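Local coordinates for putative uncharacterized protein (Mycobacterium avium, PDB 2Z6V) that probably transfers a sulfuryl group from the donor PAPS to an acceptor molecule, though its exact function is unknown, at residues Asn284-Pro289 / Arg306-Gln311. Residues are numbered along the deposited sequence; the frame is centred on the assembly and turned at random.
Sequences NLWRLP and RLAMWQ. With PLM (palmitic acid), chain C.
Leu307 meets the far end of the Trp286 indole, its CG lying 3.7 Å from CH2 of the six-membered ring. With CG anti to its own backbone N (chi1 170°), the leucine brings both CG and CD2 to this end of the ring. A branched, wholly apolar side chain thus faces an apolar part of the indole. Ala308 follows on the next position of the helix, where its CB comes within 3.8 Å of Trp286 CH2. Its small methyl lets the indole approach the helix backbone itself: CH2 lies 3.6 Å from Ala308 CA, although the closest alpha carbons of the two segments, those of Trp286 and Ala308, are 9.6 Å apart. A tryptophan suits this span, since its long flat ring covers most of the gap and meets the helix's side chains at its far end. One helical turn after Leu307, Gln311 reaches Trp286 with an extended chain beyond CG, its amide plane 54° from the indole plane. OE1 lies at the ring edge, in plane, while NE2 approaches Trp286 CZ2 obliquely at 3.5 Å. An amide can also donate to the fatty acid's carboxyl end: Gln311 NE2 lies 3.3 Å from palmitic acid O1, at an N-H...O angle of 157°, with a weak hydrogen bond to Asp205 besides. The ligand is modelled implausibly close to both side chains, so details of its fit are doubtful. The contact joins helix 301-326 to the junction of helices 275-285 and 287-293, walling the pocket that holds palmitic acid in this crystal, within the parallel-sheet alpha/beta fold characteristic of sulfotransferases.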
ATOM      1  N   ASN A 284      15.184   5.155   3.900  1.00 38.62           N
ATOM      2  CA  ASN A 284      15.175   6.478   3.319  1.00 41.18           C
ATOM      3  C   ASN A 284      13.736   6.947   3.134  1.00 40.90           C
ATOM      4  O   ASN A 284      13.415   8.117   3.369  1.00 42.15           O
ATOM      5  CB  ASN A 284      15.923   6.456   1.981  1.00 45.13           C
ATOM      6  CG  ASN A 284      16.012   7.826   1.341  1.00 48.73           C
ATOM      7  OD1 ASN A 284      16.451   8.791   1.973  1.00 48.94           O
ATOM      8  ND2 ASN A 284      15.598   7.918   0.077  1.00 49.61           N
ATOM      9  N   LEU A 285      12.868   6.025   2.729  1.00 38.81           N
ATOM     10  CA  LEU A 285      11.465   6.350   2.509  1.00 36.54           C
ATOM     11  C   LEU A 285      10.836   6.935   3.764  1.00 35.29           C
ATOM     12  O   LEU A 285      10.009   7.849   3.689  1.00 33.02           O
ATOM     13  CB  LEU A 285      10.683   5.095   2.095  1.00 37.36           C
ATOM     14  CG  LEU A 285       9.211   5.292   1.706  1.00 34.57           C
ATOM     15  CD1 LEU A 285       9.145   6.121   0.438  1.00 33.87           C
ATOM     16  CD2 LEU A 285       8.528   3.955   1.492  1.00 32.87           C
ATOM     17  N   TRP A 286      11.241   6.403   4.915  1.00 34.84           N
ATOM     18  CA  TRP A 286      10.699   6.836   6.199  1.00 35.36           C
ATOM     19  C   TRP A 286      11.018   8.271   6.595  1.00 35.30           C
ATOM     20  O   TRP A 286      10.342   8.852   7.447  1.00 34.66           O
ATOM     21  CB  TRP A 286      11.177   5.913   7.316  1.00 35.17           C
ATOM     22  CG  TRP A 286      10.620   4.535   7.276  1.00 36.67           C
ATOM     23  CD1 TRP A 286       9.482   4.120   6.645  1.00 36.82           C
ATOM     24  CD2 TRP A 286      11.140   3.392   7.958  1.00 38.14           C
ATOM     25  NE1 TRP A 286       9.262   2.788   6.894  1.00 35.32           N
ATOM     26  CE2 TRP A 286      10.265   2.316   7.698  1.00 36.82           C
ATOM     27  CE3 TRP A 286      12.263   3.171   8.767  1.00 37.13           C
ATOM     28  CZ2 TRP A 286      10.475   1.042   8.218  1.00 37.06           C
ATOM     29  CZ3 TRP A 286      12.471   1.899   9.286  1.00 37.26           C
ATOM     30  CH2 TRP A 286      11.581   0.853   9.010  1.00 37.41           C
ATOM     31  N   ARG A 287      12.044   8.846   5.988  1.00 34.91           N
ATOM     32  CA  ARG A 287      12.420  10.200   6.333  1.00 34.61           C
ATOM     33  C   ARG A 287      11.312  11.221   6.102  1.00 35.69           C
ATOM     34  O   ARG A 287      11.100  12.108   6.934  1.00 35.13           O
ATOM     35  CB  ARG A 287      13.689  10.588   5.581  1.00 33.79           C
ATOM     36  CG  ARG A 287      14.946   9.963   6.176  1.00 33.95           C
ATOM     37  CD  ARG A 287      16.158  10.337   5.357  1.00 36.29           C
ATOM     38  NE  ARG A 287      17.396   9.738   5.856  1.00 37.52           N
ATOM     39  CZ  ARG A 287      18.008  10.081   6.987  1.00 34.32           C
ATOM     40  NH1 ARG A 287      17.504  11.032   7.767  1.00 31.83           N
ATOM     41  NH2 ARG A 287      19.134   9.473   7.332  1.00 31.23           N
ATOM     42  N   LEU A 288      10.585  11.092   4.997  1.00 36.89           N
ATOM     43  CA  LEU A 288       9.514  12.036   4.702  1.00 37.81           C
ATOM     44  C   LEU A 288       8.441  12.105   5.803  1.00 38.06           C
ATOM     45  O   LEU A 288       8.197  13.178   6.355  1.00 38.65           O
ATOM     46  CB  LEU A 288       8.892  11.718   3.337  1.00 39.40           C
ATOM     47  CG  LEU A 288       7.729  12.608   2.878  1.00 43.79           C
ATOM     48  CD1 LEU A 288       8.009  14.080   3.184  1.00 44.66           C
ATOM     49  CD2 LEU A 288       7.506  12.403   1.387  1.00 43.74           C
ATOM     50  N   PRO A 289       7.789  10.974   6.145  1.00 37.50           N
ATOM     51  CA  PRO A 289       6.781  11.102   7.206  1.00 37.19           C
ATOM     52  C   PRO A 289       7.367  11.481   8.569  1.00 36.87           C
ATOM     53  O   PRO A 289       6.689  12.099   9.390  1.00 36.86           O
ATOM     54  CB  PRO A 289       6.076   9.737   7.199  1.00 35.45           C
ATOM     55  CG  PRO A 289       7.081   8.815   6.630  1.00 36.96           C
ATOM     56  CD  PRO A 289       7.735   9.636   5.533  1.00 37.58           C
ATOM     57  N   ARG A 306      17.826  -1.220  12.099  1.00 45.70           N
ATOM     58  CA  ARG A 306      17.438  -2.508  12.658  1.00 48.52           C
ATOM     59  C   ARG A 306      15.940  -2.748  12.532  1.00 47.72           C
ATOM     60  O   ARG A 306      15.509  -3.897  12.401  1.00 47.43           O
ATOM     61  CB  ARG A 306      17.868  -2.652  14.125  1.00 51.96           C
ATOM     62  CG  ARG A 306      17.748  -1.401  14.949  1.00 59.82           C
ATOM     63  CD  ARG A 306      18.951  -0.496  14.719  1.00 66.19           C
ATOM     64  NE  ARG A 306      20.015  -0.692  15.706  1.00 69.96           N
ATOM     65  CZ  ARG A 306      19.918  -0.361  16.993  1.00 71.17           C
ATOM     66  NH1 ARG A 306      18.802   0.185  17.466  1.00 69.97           N
ATOM     67  NH2 ARG A 306      20.946  -0.568  17.808  1.00 72.67           N
ATOM     68  N   LEU A 307      15.146  -1.680  12.571  1.00 46.98           N
ATOM     69  CA  LEU A 307      13.702  -1.832  12.425  1.00 46.49           C
ATOM     70  C   LEU A 307      13.416  -2.234  10.977  1.00 46.03           C
ATOM     71  O   LEU A 307      12.625  -3.144  10.719  1.00 45.43           O
ATOM     72  CB  LEU A 307      12.962  -0.530  12.778  1.00 47.24           C
ATOM     73  CG  LEU A 307      11.454  -0.455  12.437  1.00 50.53           C
ATOM     74  CD1 LEU A 307      10.690  -1.656  13.003  1.00 47.21           C
ATOM     75  CD2 LEU A 307      10.871   0.855  12.985  1.00 51.42           C
ATOM     76  N   ALA A 308      14.073  -1.566  10.034  1.00 43.83           N
ATOM     77  CA  ALA A 308      13.879  -1.883   8.625  1.00 42.91           C
ATOM     78  C   ALA A 308      14.270  -3.337   8.389  1.00 42.67           C
ATOM     79  O   ALA A 308      13.605  -4.054   7.647  1.00 43.53           O
ATOM     80  CB  ALA A 308      14.725  -0.961   7.750  1.00 40.55           C
ATOM     81  N   MET A 309      15.354  -3.767   9.028  1.00 42.19           N
ATOM     82  CA  MET A 309      15.835  -5.138   8.892  1.00 41.55           C
ATOM     83  C   MET A 309      14.806  -6.123   9.432  1.00 39.30           C
ATOM     84  O   MET A 309      14.528  -7.146   8.817  1.00 38.32           O
ATOM     85  CB  MET A 309      17.147  -5.308   9.653  1.00 43.62           C
ATOM     86  CG  MET A 309      17.677  -6.726   9.663  1.00 47.78           C
ATOM     87  SD  MET A 309      19.080  -6.903  10.776  1.00 52.47           S
ATOM     88  CE  MET A 309      20.356  -6.088   9.845  1.00 50.72           C
ATOM     89  N   TRP A 310      14.252  -5.797  10.593  1.00 37.83           N
ATOM     90  CA  TRP A 310      13.246  -6.619  11.249  1.00 36.68           C
ATOM     91  C   TRP A 310      12.003  -6.729  10.359  1.00 37.66           C
ATOM     92  O   TRP A 310      11.447  -7.814  10.179  1.00 38.94           O
ATOM     93  CB  TRP A 310      12.888  -5.981  12.592  1.00 35.88           C
ATOM     94  CG  TRP A 310      11.769  -6.637  13.336  1.00 37.31           C
ATOM     95  CD1 TRP A 310      11.866  -7.658  14.236  1.00 37.08           C
ATOM     96  CD2 TRP A 310      10.381  -6.286  13.275  1.00 37.73           C
ATOM     97  NE1 TRP A 310      10.624  -7.960  14.749  1.00 38.62           N
ATOM     98  CE2 TRP A 310       9.694  -7.133  14.173  1.00 38.66           C
ATOM     99  CE3 TRP A 310       9.650  -5.333  12.552  1.00 38.40           C
ATOM    100  CZ2 TRP A 310       8.312  -7.058  14.366  1.00 39.33           C
ATOM    101  CZ3 TRP A 310       8.275  -5.256  12.745  1.00 39.90           C
ATOM    102  CH2 TRP A 310       7.621  -6.115  13.647  1.00 40.47           C
ATOM    103  N   GLN A 311      11.575  -5.602   9.802  1.00 36.53           N
ATOM    104  CA  GLN A 311      10.408  -5.582   8.938  1.00 35.78           C
ATOM    105  C   GLN A 311      10.637  -6.361   7.647  1.00 36.89           C
ATOM    106  O   GLN A 311       9.756  -7.097   7.191  1.00 37.80           O
ATOM    107  CB  GLN A 311      10.016  -4.142   8.609  1.00 33.05           C
ATOM    108  CG  GLN A 311       9.186  -3.482   9.683  1.00 33.32           C
ATOM    109  CD  GLN A 311       8.694  -2.113   9.261  1.00 31.92           C
ATOM    110  OE1 GLN A 311       8.387  -1.895   8.098  1.00 32.43           O
ATOM    111  NE2 GLN A 311       8.601  -1.196  10.207  1.00 29.73           N
TER
HETATM  112  C1  PLM C 700       6.191   1.770   8.198  1.00 68.21           C
HETATM  113  O1  PLM C 700       6.794   1.342   9.205  1.00 68.45           O
HETATM  114  O2  PLM C 700       5.133   2.436   8.204  1.00 69.19           O
HETATM  115  C2  PLM C 700       6.795   1.459   6.825  1.00 65.87           C
HETATM  116  C3  PLM C 700       7.138  -0.026   6.695  1.00 62.02           C
HETATM  117  C4  PLM C 700       7.619  -0.394   5.290  1.00 61.68           C
HETATM  118  C5  PLM C 700       6.548  -0.115   4.233  1.00 58.54           C
HETATM  119  C6  PLM C 700       6.513   1.362   3.834  1.00 59.44           C
HETATM  120  C7  PLM C 700       5.247   1.665   3.032  1.00 57.86           C
HETATM  121  C8  PLM C 700       4.020   1.677   3.945  1.00 58.29           C
HETATM  122  C9  PLM C 700       2.834   1.016   3.241  1.00 58.87           C
HETATM  123  CA  PLM C 700       2.599   1.618   1.854  1.00 60.30           C
HETATM  124  CB  PLM C 700       1.781   0.675   0.969  1.00 56.70           C
HETATM  125  CC  PLM C 700       2.469  -0.688   0.887  1.00 55.57           C
HETATM  126  CD  PLM C 700       2.177  -1.524   2.135  1.00 57.27           C
HETATM  127  CE  PLM C 700       3.213  -2.629   2.351  1.00 52.86           C
HETATM  128  CF  PLM C 700       4.584  -2.015   2.643  1.00 53.76           C
HETATM  129  CG  PLM C 700       5.619  -3.080   3.008  1.00 50.34           C